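Local coordinates for protein methionine gamma-lyase (Trichomonas vaginalis, PDB 1PFF) that belongs to the Cys/Met metabolism family of pyridoxal-phosphate-dependent enzymes and forms an assembly of four chains, at residues D69-G74 with T96-D101; E205-V210 with V223-L228; G24-S29 with I138-A143. All coordinates share one frame; numbering follows the deposited sequence.

Overall arrangement
The chain combines a seven-stranded mixed sheet, with interaction 3 on it and interaction 1 in loops that follow two of its strands, with a smaller C-terminal sheet, beside which interaction 2 lies. Interaction 3 packs helix 22-33 on the inner strand 138-142; its centre is about 20 Å from that of interaction 1, with nearest atoms about 12 Å apart. Interactions 1 and 2, with centres about 18 Å apart, touch directly: Thr96 O lies 3.3 Å from Tyr224 CB, and Leu97 and Val99 pack on Pro226. Interactions 2 and 3, about 26 Å apart between centres, fall on opposite sides of the chain's centre. A bound 1,2-ethanediol, probably from the crystallisation liquor, lies about 4 Å from the side chain of Ile26.

Interaction 1: residues D69-G74 with T96-D101; sequences DMAVPG and TLKVID
Lys98 and Asp69 form a salt bridge, flanked by modest apolar packing, between two loops that follow the parallel strands 64-68 and 84-90 of the large sheet. Strand 39-43 runs between those two, and Asp43 at its end and Asp44 just beyond it also form salt bridges with Lys98, Asp43 being the stronger partner. Lys98 NZ comes to 2.8 Å from Asp69 OD1, above the carboxylate plane and 58° out of it. From the opposite face the backbone N of Ala71 donates to the same Asp69 OD1 at 3.0 Å, closing an Asx turn inside the type I turn 69-72. Aspartate suits the place because its short side chain can serve the turn and the lysine with one oxygen. The lysine chain is extended until chi3 (88°), where it bends, and its CD rests 3.8 Å from Ala71 CB, a methyl small enough to lie against the aliphatic stem. Deeper in, Ile100 CD1 packs 4.1 Å from Met70 CB, and both side chains touch Phe89 of strand 84-90. A water completes the join, donating to Met70 O at 3.2 Å and accepting from the backbone N of Asp101, the N-cap of helix 102-109. With three carboxylates gathered round one ammonium group, the lysine probably offsets their mutual repulsion and so links the two loops to the end of strand 39-43.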
ATOM      1  N   ASP A  69      19.123  -9.779 -38.343  1.00 12.92           N
ATOM      2  CA  ASP A  69      17.996 -10.706 -38.282  1.00 13.55           C
ATOM      3  C   ASP A  69      18.481 -12.035 -37.720  1.00 13.29           C
ATOM      4  O   ASP A  69      19.120 -12.824 -38.420  1.00 13.67           O
ATOM      5  CB  ASP A  69      17.368 -10.870 -39.665  1.00 13.31           C
ATOM      6  CG  ASP A  69      16.154 -11.783 -39.665  1.00 14.62           C
ATOM      7  OD1 ASP A  69      15.837 -12.415 -38.626  1.00 15.60           O
ATOM      8  OD2 ASP A  69      15.460 -11.940 -40.692  1.00 15.38           O
ATOM      9  N   MET A  70      18.183 -12.284 -36.449  1.00 13.44           N
ATOM     10  CA  MET A  70      18.702 -13.479 -35.784  1.00 13.44           C
ATOM     11  C   MET A  70      17.936 -14.776 -36.097  1.00 13.69           C
ATOM     12  O   MET A  70      18.280 -15.848 -35.577  1.00 14.21           O
ATOM     13  CB  MET A  70      18.798 -13.256 -34.274  1.00 13.64           C
ATOM     14  CG  MET A  70      19.910 -12.298 -33.874  1.00 12.95           C
ATOM     15  SD  MET A  70      20.062 -12.259 -32.083  1.00 13.30           S
ATOM     16  CE  MET A  70      21.361 -11.060 -31.902  1.00 13.05           C
ATOM     17  N   ALA A  71      16.909 -14.685 -36.939  1.00 14.02           N
ATOM     18  CA  ALA A  71      16.219 -15.878 -37.435  1.00 14.33           C
ATOM     19  C   ALA A  71      16.920 -16.447 -38.680  1.00 14.53           C
ATOM     20  O   ALA A  71      16.591 -17.537 -39.135  1.00 15.05           O
ATOM     21  CB  ALA A  71      14.741 -15.574 -37.722  1.00 14.40           C
ATOM     22  N   VAL A  72      17.890 -15.712 -39.221  1.00 14.32           N
ATOM     23  CA  VAL A  72      18.683 -16.203 -40.351  1.00 14.38           C
ATOM     24  C   VAL A  72      19.801 -17.096 -39.795  1.00 14.47           C
ATOM     25  O   VAL A  72      20.607 -16.635 -38.992  1.00 13.85           O
ATOM     26  CB  VAL A  72      19.280 -15.040 -41.195  1.00 14.67           C
ATOM     27  CG1 VAL A  72      20.125 -15.573 -42.368  1.00 14.50           C
ATOM     28  CG2 VAL A  72      18.166 -14.125 -41.719  1.00 14.88           C
ATOM     29  N   PRO A  73      19.835 -18.375 -40.185  1.00 14.81           N
ATOM     30  CA  PRO A  73      20.851 -19.296 -39.658  1.00 14.64           C
ATOM     31  C   PRO A  73      22.271 -18.764 -39.897  1.00 14.15           C
ATOM     32  O   PRO A  73      22.549 -18.237 -40.968  1.00 13.93           O
ATOM     33  CB  PRO A  73      20.596 -20.581 -40.443  1.00 15.01           C
ATOM     34  CG  PRO A  73      19.121 -20.484 -40.825  1.00 15.25           C
ATOM     35  CD  PRO A  73      18.929 -19.038 -41.144  1.00 15.19           C
ATOM     36  N   GLY A  74      23.130 -18.856 -38.885  1.00 13.77           N
ATOM     37  CA  GLY A  74      24.522 -18.417 -38.999  1.00 13.98           C
ATOM     38  C   GLY A  74      24.765 -16.928 -38.818  1.00 13.52           C
ATOM     39  O   GLY A  74      25.916 -16.483 -38.758  1.00 13.61           O
ATOM     40  N   THR A  96       5.711  -8.947 -35.253  1.00 19.15           N
ATOM     41  CA  THR A  96       5.078 -10.037 -35.993  1.00 17.12           C
ATOM     42  C   THR A  96       5.448 -11.428 -35.487  1.00 15.58           C
ATOM     43  O   THR A  96       5.310 -12.410 -36.223  1.00 13.91           O
ATOM     44  CB  THR A  96       5.379  -9.913 -37.494  1.00 17.51           C
ATOM     45  OG1 THR A  96       6.782  -9.701 -37.663  1.00 16.70           O
ATOM     46  CG2 THR A  96       4.733  -8.649 -38.082  1.00 17.90           C
ATOM     47  N   LEU A  97       5.941 -11.482 -34.250  1.00 14.18           N
ATOM     48  CA  LEU A  97       6.132 -12.729 -33.497  1.00 14.16           C
ATOM     49  C   LEU A  97       7.175 -13.634 -34.150  1.00 13.23           C
ATOM     50  O   LEU A  97       7.059 -14.863 -34.137  1.00 12.11           O
ATOM     51  CB  LEU A  97       4.795 -13.478 -33.323  1.00 14.88           C
ATOM     52  CG  LEU A  97       3.658 -13.034 -32.378  1.00 16.77           C
ATOM     53  CD1 LEU A  97       4.136 -12.885 -30.932  1.00 20.03           C
ATOM     54  CD2 LEU A  97       2.968 -11.761 -32.851  1.00 18.96           C
ATOM     55  N   LYS A  98       8.189 -13.012 -34.742  1.00 12.45           N
ATOM     56  CA  LYS A  98       9.314 -13.769 -35.276  1.00 11.82           C
ATOM     57  C   LYS A  98       9.893 -14.660 -34.183  1.00 11.49           C
ATOM     58  O   LYS A  98      10.072 -14.225 -33.036  1.00 12.00           O
ATOM     59  CB  LYS A  98      10.380 -12.827 -35.810  1.00 11.71           C
ATOM     60  CG  LYS A  98      11.504 -13.539 -36.569  1.00 12.00           C
ATOM     61  CD  LYS A  98      12.504 -12.515 -37.091  1.00 13.02           C
ATOM     62  CE  LYS A  98      13.588 -12.220 -36.043  1.00 13.16           C
ATOM     63  NZ  LYS A  98      14.456 -11.099 -36.519  1.00 13.33           N
ATOM     64  N   VAL A  99      10.191 -15.906 -34.540  1.00 11.41           N
ATOM     65  CA  VAL A  99      10.726 -16.861 -33.573  1.00 11.05           C
ATOM     66  C   VAL A  99      12.229 -17.054 -33.769  1.00 10.93           C
ATOM     67  O   VAL A  99      12.686 -17.333 -34.878  1.00 11.42           O
ATOM     68  CB  VAL A  99      10.001 -18.234 -33.675  1.00 11.07           C
ATOM     69  CG1 VAL A  99      10.642 -19.244 -32.736  1.00 10.69           C
ATOM     70  CG2 VAL A  99       8.498 -18.084 -33.378  1.00 11.53           C
ATOM     71  N   ILE A 100      12.997 -16.892 -32.699  1.00 10.29           N
ATOM     72  CA  ILE A 100      14.438 -17.130 -32.757  1.00 10.48           C
ATOM     73  C   ILE A 100      14.779 -18.409 -31.991  1.00 10.75           C
ATOM     74  O   ILE A 100      14.348 -18.589 -30.839  1.00  9.96           O
ATOM     75  CB  ILE A 100      15.218 -15.908 -32.208  1.00 10.56           C
ATOM     76  CG1 ILE A 100      14.921 -14.672 -33.069  1.00 10.48           C
ATOM     77  CG2 ILE A 100      16.732 -16.199 -32.155  1.00 10.98           C
ATOM     78  CD1 ILE A 100      15.184 -13.313 -32.356  1.00 10.75           C
ATOM     79  N   ASP A 101      15.549 -19.286 -32.637  1.00 10.61           N
ATOM     80  CA  ASP A 101      15.997 -20.524 -32.020  1.00 11.15           C
ATOM     81  C   ASP A 101      17.014 -20.225 -30.909  1.00 11.02           C
ATOM     82  O   ASP A 101      18.177 -19.903 -31.184  1.00  9.91           O
ATOM     83  CB  ASP A 101      16.589 -21.451 -33.091  1.00 11.74           C
ATOM     84  CG  ASP A 101      16.847 -22.848 -32.577  1.00 12.75           C
ATOM     85  OD1 ASP A 101      16.711 -23.793 -33.376  1.00 15.27           O
ATOM     86  OD2 ASP A 101      17.208 -23.105 -31.408  1.00 12.22           O
TER
HETATM   87  O   HOH W   1      16.930 -18.677 -35.133  1.00 27.16           O

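Interaction 2: residues E205-V210 with V223-L228; sequences ENAQKV and VYYPGL
Tyr225 and Gln208 meet at about a right angle, the tyrosine ring reaching towards the helix while the glutamine folds over to its edge. In Tyr225, CG lies anti to the backbone N (chi1 -176°), which carries the ring out to Ala207 and Gln208. Its OH ends 3.6 Å from Ala207 CB, and the same methyl is 3.9 Å from Tyr225 CE1; alanine, with nothing beyond CB, lets the broad ring approach the helix closely. Ala207 O stands over one face of the ring, offset toward the rim. The hydroxyl itself hydrogen-bonds to Gly245 O, an anchor for a polar group in buried surroundings.

The helix is the long 183-216, which packs against the smaller mixed sheet of the C-terminal domain, as in PLP-dependent enzymes of the aminotransferase fold; Tyr225 directly follows the edge strand 223-224 and starts a type I turn to Leu228, closed by Leu228 N to Tyr225 O at 3.0 Å. Ile248 of the adjoining strand 247-251 also touches the tyrosine.

Gln208 leaves the helix with CG anti to its backbone N, then bends at chi2 (65°), which brings its amide back over the turn. OE1 lies near the plane of the ring, at its edge, 3.3 Å from Tyr225 CE2, with amide and ring planes 59° apart. The same OE1 is 3.4 Å from Gly227 CA, a closeness that suits a residue without a side chain. On the other branch NE2 gives a weak hydrogen bond of 3.3 Å to Gly227 O, its stronger partner being Glu212 one helical turn on.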
ATOM      1  N   GLU A 205      -3.934 -20.851 -24.360  1.00 13.08           N
ATOM      2  CA  GLU A 205      -4.985 -21.747 -24.834  1.00 14.05           C
ATOM      3  C   GLU A 205      -6.003 -21.003 -25.667  1.00 13.70           C
ATOM      4  O   GLU A 205      -6.357 -21.455 -26.752  1.00 13.83           O
ATOM      5  CB  GLU A 205      -5.705 -22.409 -23.658  1.00 14.47           C
ATOM      6  CG  GLU A 205      -5.292 -23.840 -23.444  1.00 17.95           C
ATOM      7  CD  GLU A 205      -5.541 -24.325 -22.026  1.00 19.32           C
ATOM      8  OE1 GLU A 205      -6.417 -23.768 -21.330  1.00 20.19           O
ATOM      9  OE2 GLU A 205      -4.831 -25.259 -21.607  1.00 21.61           O
ATOM     10  N   ASN A 206      -6.487 -19.881 -25.131  1.00 13.30           N
ATOM     11  CA  ASN A 206      -7.402 -19.010 -25.843  1.00 12.93           C
ATOM     12  C   ASN A 206      -6.750 -18.541 -27.133  1.00 12.40           C
ATOM     13  O   ASN A 206      -7.386 -18.525 -28.174  1.00 12.01           O
ATOM     14  CB  ASN A 206      -7.774 -17.788 -24.994  1.00 13.32           C
ATOM     15  CG  ASN A 206      -8.762 -18.113 -23.871  1.00 13.76           C
ATOM     16  OD1 ASN A 206      -9.254 -19.238 -23.753  1.00 14.54           O
ATOM     17  ND2 ASN A 206      -9.051 -17.113 -23.035  1.00 14.84           N
ATOM     18  N   ALA A 207      -5.474 -18.166 -27.058  1.00 11.78           N
ATOM     19  CA  ALA A 207      -4.805 -17.576 -28.217  1.00 12.06           C
ATOM     20  C   ALA A 207      -4.696 -18.540 -29.404  1.00 11.81           C
ATOM     21  O   ALA A 207      -4.910 -18.129 -30.541  1.00 11.77           O
ATOM     22  CB  ALA A 207      -3.425 -17.005 -27.827  1.00 11.85           C
ATOM     23  N   GLN A 208      -4.379 -19.814 -29.146  1.00 12.54           N
ATOM     24  CA  GLN A 208      -4.368 -20.828 -30.221  1.00 12.80           C
ATOM     25  C   GLN A 208      -5.720 -20.820 -30.948  1.00 13.10           C
ATOM     26  O   GLN A 208      -5.780 -20.806 -32.182  1.00 12.64           O
ATOM     27  CB  GLN A 208      -4.046 -22.235 -29.676  1.00 13.35           C
ATOM     28  CG  GLN A 208      -3.879 -23.315 -30.769  1.00 13.95           C
ATOM     29  CD  GLN A 208      -2.671 -23.064 -31.682  1.00 15.87           C
ATOM     30  OE1 GLN A 208      -1.598 -22.723 -31.200  1.00 16.41           O
ATOM     31  NE2 GLN A 208      -2.848 -23.253 -32.990  1.00 15.90           N
ATOM     32  N   LYS A 209      -6.800 -20.800 -30.168  1.00 13.55           N
ATOM     33  CA  LYS A 209      -8.157 -20.821 -30.718  1.00 14.49           C
ATOM     34  C   LYS A 209      -8.487 -19.555 -31.503  1.00 14.06           C
ATOM     35  O   LYS A 209      -9.033 -19.641 -32.605  1.00 14.03           O
ATOM     36  CB  LYS A 209      -9.193 -21.044 -29.610  1.00 15.11           C
ATOM     37  CG  LYS A 209      -9.075 -22.398 -28.913  1.00 18.61           C
ATOM     38  CD  LYS A 209      -9.669 -23.515 -29.758  1.00 23.76           C
ATOM     39  CE  LYS A 209     -10.452 -24.497 -28.897  1.00 25.92           C
ATOM     40  NZ  LYS A 209     -11.839 -24.681 -29.430  1.00 28.83           N
ATOM     41  N   VAL A 210      -8.145 -18.395 -30.933  1.00 13.66           N
ATOM     42  CA  VAL A 210      -8.331 -17.106 -31.599  1.00 13.42           C
ATOM     43  C   VAL A 210      -7.519 -17.059 -32.909  1.00 13.62           C
ATOM     44  O   VAL A 210      -8.030 -16.658 -33.958  1.00 13.03           O
ATOM     45  CB  VAL A 210      -7.984 -15.929 -30.656  1.00 13.63           C
ATOM     46  CG1 VAL A 210      -8.018 -14.587 -31.389  1.00 14.08           C
ATOM     47  CG2 VAL A 210      -8.945 -15.888 -29.458  1.00 13.74           C
ATOM     48  N   VAL A 223      -1.967 -14.058 -40.641  1.00 16.56           N
ATOM     49  CA  VAL A 223      -1.920 -14.113 -39.175  1.00 15.86           C
ATOM     50  C   VAL A 223      -0.520 -14.488 -38.684  1.00 15.47           C
ATOM     51  O   VAL A 223       0.109 -15.425 -39.187  1.00 16.01           O
ATOM     52  CB  VAL A 223      -2.962 -15.101 -38.579  1.00 15.64           C
ATOM     53  CG1 VAL A 223      -2.879 -15.125 -37.043  1.00 14.90           C
ATOM     54  CG2 VAL A 223      -4.367 -14.731 -39.033  1.00 14.92           C
ATOM     55  N   TYR A 224      -0.032 -13.739 -37.707  1.00 15.02           N
ATOM     56  CA  TYR A 224       1.273 -14.007 -37.118  1.00 14.79           C
ATOM     57  C   TYR A 224       1.075 -14.585 -35.724  1.00 14.35           C
ATOM     58  O   TYR A 224       0.697 -13.877 -34.794  1.00 14.07           O
ATOM     59  CB  TYR A 224       2.114 -12.728 -37.092  1.00 15.24           C
ATOM     60  CG  TYR A 224       2.157 -12.037 -38.438  1.00 15.81           C
ATOM     61  CD1 TYR A 224       1.282 -10.988 -38.740  1.00 17.10           C
ATOM     62  CD2 TYR A 224       3.068 -12.442 -39.414  1.00 16.22           C
ATOM     63  CE1 TYR A 224       1.320 -10.359 -39.992  1.00 16.92           C
ATOM     64  CE2 TYR A 224       3.110 -11.827 -40.659  1.00 16.73           C
ATOM     65  CZ  TYR A 224       2.240 -10.792 -40.940  1.00 17.26           C
ATOM     66  OH  TYR A 224       2.289 -10.184 -42.170  1.00 19.17           O
ATOM     67  N   TYR A 225       1.263 -15.896 -35.606  1.00 14.26           N
ATOM     68  CA  TYR A 225       1.127 -16.595 -34.323  1.00 13.63           C
ATOM     69  C   TYR A 225       1.972 -17.869 -34.343  1.00 13.50           C
ATOM     70  O   TYR A 225       1.815 -18.703 -35.242  1.00 13.96           O
ATOM     71  CB  TYR A 225      -0.343 -16.916 -33.998  1.00 13.37           C
ATOM     72  CG  TYR A 225      -0.501 -17.559 -32.630  1.00 11.79           C
ATOM     73  CD1 TYR A 225      -0.234 -16.834 -31.464  1.00 12.27           C
ATOM     74  CD2 TYR A 225      -0.873 -18.899 -32.503  1.00 11.63           C
ATOM     75  CE1 TYR A 225      -0.351 -17.416 -30.193  1.00 12.66           C
ATOM     76  CE2 TYR A 225      -1.000 -19.501 -31.228  1.00 11.56           C
ATOM     77  CZ  TYR A 225      -0.726 -18.751 -30.084  1.00 12.48           C
ATOM     78  OH  TYR A 225      -0.851 -19.323 -28.838  1.00 13.93           O
ATOM     79  N   PRO A 226       2.900 -18.004 -33.395  1.00 13.76           N
ATOM     80  CA  PRO A 226       3.824 -19.154 -33.373  1.00 13.23           C
ATOM     81  C   PRO A 226       3.164 -20.541 -33.405  1.00 12.67           C
ATOM     82  O   PRO A 226       3.775 -21.471 -33.923  1.00 12.45           O
ATOM     83  CB  PRO A 226       4.607 -18.949 -32.071  1.00 13.60           C
ATOM     84  CG  PRO A 226       4.595 -17.459 -31.887  1.00 13.28           C
ATOM     85  CD  PRO A 226       3.202 -17.041 -32.315  1.00 13.85           C
ATOM     86  N   GLY A 227       1.941 -20.659 -32.893  1.00 12.77           N
ATOM     87  CA  GLY A 227       1.219 -21.920 -32.887  1.00 12.59           C
ATOM     88  C   GLY A 227       0.619 -22.365 -34.214  1.00 12.83           C
ATOM     89  O   GLY A 227       0.163 -23.502 -34.333  1.00 12.83           O
ATOM     90  N   LEU A 228       0.598 -21.483 -35.202  1.00 12.80           N
ATOM     91  CA  LEU A 228       0.105 -21.851 -36.539  1.00 13.47           C
ATOM     92  C   LEU A 228       1.208 -22.542 -37.338  1.00 13.98           C
ATOM     93  O   LEU A 228       2.330 -22.032 -37.406  1.00 13.73           O
ATOM     94  CB  LEU A 228      -0.411 -20.630 -37.306  1.00 13.50           C
ATOM     95  CG  LEU A 228      -1.618 -19.885 -36.729  1.00 14.86           C
ATOM     96  CD1 LEU A 228      -1.901 -18.657 -37.572  1.00 16.44           C
ATOM     97  CD2 LEU A 228      -2.868 -20.776 -36.615  1.00 15.17           C
TER

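Interaction 3: residues G24-S29 with I138-A143; sequences GAIAAS and IVVHSA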
ATOM      1  N   GLY A  24      14.526  -1.078 -17.025  1.00 11.81           N
ATOM      2  CA  GLY A  24      15.493  -1.131 -15.939  1.00 11.72           C
ATOM      3  C   GLY A  24      16.236  -2.458 -15.874  1.00 11.96           C
ATOM      4  O   GLY A  24      17.442  -2.477 -15.625  1.00 11.64           O
ATOM      5  N   ALA A  25      15.526  -3.561 -16.129  1.00 11.65           N
ATOM      6  CA  ALA A  25      16.129  -4.903 -16.163  1.00 12.34           C
ATOM      7  C   ALA A  25      17.120  -5.033 -17.320  1.00 12.63           C
ATOM      8  O   ALA A  25      18.252  -5.505 -17.126  1.00 12.71           O
ATOM      9  CB  ALA A  25      15.045  -5.981 -16.270  1.00 11.63           C
ATOM     10  N   ILE A  26      16.692  -4.609 -18.509  1.00 12.98           N
ATOM     11  CA  ILE A  26      17.568  -4.617 -19.703  1.00 13.83           C
ATOM     12  C   ILE A  26      18.778  -3.721 -19.468  1.00 13.32           C
ATOM     13  O   ILE A  26      19.917  -4.122 -19.692  1.00 13.02           O
ATOM     14  CB  ILE A  26      16.801  -4.150 -20.977  1.00 13.90           C
ATOM     15  CG1 ILE A  26      15.670  -5.136 -21.323  1.00 15.82           C
ATOM     16  CG2 ILE A  26      17.781  -3.977 -22.149  1.00 14.77           C
ATOM     17  CD1 ILE A  26      14.613  -4.584 -22.284  1.00 16.99           C
ATOM     18  N   ALA A  27      18.518  -2.496 -19.024  1.00 13.41           N
ATOM     19  CA  ALA A  27      19.579  -1.506 -18.810  1.00 13.25           C
ATOM     20  C   ALA A  27      20.609  -1.955 -17.779  1.00 13.49           C
ATOM     21  O   ALA A  27      21.813  -1.853 -18.030  1.00 13.15           O
ATOM     22  CB  ALA A  27      18.982  -0.152 -18.415  1.00 13.21           C
ATOM     23  N   ALA A  28      20.142  -2.458 -16.630  1.00 13.48           N
ATOM     24  CA  ALA A  28      21.045  -2.890 -15.559  1.00 14.47           C
ATOM     25  C   ALA A  28      21.861  -4.104 -15.968  1.00 15.51           C
ATOM     26  O   ALA A  28      22.927  -4.343 -15.413  1.00 16.30           O
ATOM     27  CB  ALA A  28      20.291  -3.187 -14.260  1.00 14.30           C
ATOM     28  N   SER A  29      21.362  -4.868 -16.934  1.00 15.49           N
ATOM     29  CA  SER A  29      22.134  -5.979 -17.476  1.00 16.27           C
ATOM     30  C   SER A  29      23.184  -5.450 -18.469  1.00 16.64           C
ATOM     31  O   SER A  29      24.390  -5.665 -18.283  1.00 17.51           O
ATOM     32  CB  SER A  29      21.211  -7.005 -18.130  1.00 16.06           C
ATOM     33  OG  SER A  29      20.351  -7.605 -17.173  1.00 16.65           O
ATOM     34  N   ILE A 138      21.662 -14.642 -19.286  1.00 11.40           N
ATOM     35  CA  ILE A 138      20.793 -13.740 -18.538  1.00 10.75           C
ATOM     36  C   ILE A 138      19.415 -13.702 -19.190  1.00 10.99           C
ATOM     37  O   ILE A 138      19.302 -13.562 -20.416  1.00 10.85           O
ATOM     38  CB  ILE A 138      21.391 -12.295 -18.526  1.00 10.61           C
ATOM     39  CG1 ILE A 138      22.805 -12.278 -17.921  1.00  9.91           C
ATOM     40  CG2 ILE A 138      20.455 -11.336 -17.771  1.00 11.93           C
ATOM     41  CD1 ILE A 138      23.462 -10.882 -17.906  1.00 10.79           C
ATOM     42  N   VAL A 139      18.372 -13.798 -18.367  1.00 10.61           N
ATOM     43  CA  VAL A 139      17.000 -13.619 -18.825  1.00 10.62           C
ATOM     44  C   VAL A 139      16.422 -12.366 -18.165  1.00 10.69           C
ATOM     45  O   VAL A 139      16.603 -12.164 -16.958  1.00 10.85           O
ATOM     46  CB  VAL A 139      16.126 -14.844 -18.480  1.00 10.61           C
ATOM     47  CG1 VAL A 139      14.643 -14.554 -18.709  1.00 11.46           C
ATOM     48  CG2 VAL A 139      16.541 -16.046 -19.316  1.00 11.94           C
ATOM     49  N   VAL A 140      15.762 -11.530 -18.962  1.00 10.67           N
ATOM     50  CA  VAL A 140      15.074 -10.339 -18.468  1.00 10.74           C
ATOM     51  C   VAL A 140      13.557 -10.403 -18.715  1.00 11.27           C
ATOM     52  O   VAL A 140      13.099 -11.023 -19.676  1.00 10.98           O
ATOM     53  CB  VAL A 140      15.670  -9.017 -19.043  1.00 10.94           C
ATOM     54  CG1 VAL A 140      17.163  -8.853 -18.600  1.00  9.80           C
ATOM     55  CG2 VAL A 140      15.518  -8.935 -20.571  1.00 10.96           C
ATOM     56  N   HIS A 141      12.805  -9.734 -17.845  1.00 11.72           N
ATOM     57  CA  HIS A 141      11.355  -9.645 -17.951  1.00 12.77           C
ATOM     58  C   HIS A 141      10.880  -8.232 -17.663  1.00 13.70           C
ATOM     59  O   HIS A 141      11.446  -7.546 -16.816  1.00 13.95           O
ATOM     60  CB  HIS A 141      10.703 -10.532 -16.887  1.00 12.04           C
ATOM     61  CG  HIS A 141      10.838 -11.999 -17.136  1.00 11.54           C
ATOM     62  ND1 HIS A 141       9.948 -12.710 -17.917  1.00 10.68           N
ATOM     63  CD2 HIS A 141      11.724 -12.906 -16.657  1.00 11.15           C
ATOM     64  CE1 HIS A 141      10.304 -13.981 -17.939  1.00  9.54           C
ATOM     65  NE2 HIS A 141      11.376 -14.128 -17.179  1.00 10.60           N
ATOM     66  N   SER A 142       9.826  -7.820 -18.356  1.00 14.58           N
ATOM     67  CA  SER A 142       8.938  -6.805 -17.835  1.00 16.56           C
ATOM     68  C   SER A 142       7.861  -7.571 -17.086  1.00 17.75           C
ATOM     69  O   SER A 142       7.098  -8.335 -17.692  1.00 17.33           O
ATOM     70  CB  SER A 142       8.306  -5.981 -18.951  1.00 16.17           C
ATOM     71  OG  SER A 142       7.262  -5.183 -18.421  1.00 18.84           O
ATOM     72  N   ALA A 143       7.820  -7.376 -15.773  1.00 19.31           N
ATOM     73  CA  ALA A 143       6.870  -8.064 -14.893  1.00 21.58           C
ATOM     74  C   ALA A 143       5.434  -7.631 -15.151  1.00 23.11           C
ATOM     75  O   ALA A 143       4.493  -8.315 -14.749  1.00 23.35           O
ATOM     76  CB  ALA A 143       7.241  -7.828 -13.443  1.00 21.28           C
TER
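Val140 is the centre of the van der Waals contact, meeting Ala25, Ile26 and Ser29 on the sheet-facing side of helix 22-33. Its CB lies 4.2 Å from Ala25 CB, methyl against branch point. The two methyls then part: CG2, in the crowded position between its own backbone N and carbonyl carbon, comes 3.9 Å from Ile26 CG1, the two side chains crossing at about a right angle, while CG1 turns along the helix to Ala25 O and Ser29 OG. Ala25 CB also approaches the backbone, 4.0 Å from His141 O. The small alanine lets the helix come close to the strand, and the beta-branched Val140 and Ile138, at home in a strand, fill the ground beside it. Ile138 adds its CG2 branch, 3.8 Å from Ser29 OG.

This is the helix-on-sheet layering of the large domain of the aspartate aminotransferase type fold. The axes of helix 24-29 and strand 138-142 approach to 7.8 Å, their N-to-C directions 152° apart, roughly antiparallel. Ile138 and Val140 point to the helix, Val139 and His141 away from it, where His141 NE2 hydrogen-bonds to Glu11 OE1. Val158 of the neighbouring strand 156-160 touches Ala25 and Ser29, and Tyr88 of strand 84-90 touches Ile26 and Val140; Ala27 meets Ile176 of a second subunit.

The hydrogen bond of the Ser29 side chain stays within the helix. Ser29 OG, anti to its carbonyl carbon (chi1 -64°), turns back and donates to Ala25 O at 3.0 Å, tilted 24° from the carbonyl plane. Ser29 N reaches the same Ala25 O at 3.2 Å from the opposite face. Occupied in this way, the hydroxyl can lie against the aliphatic surface, with Ser29 OG 3.7 Å from Val140 CG1.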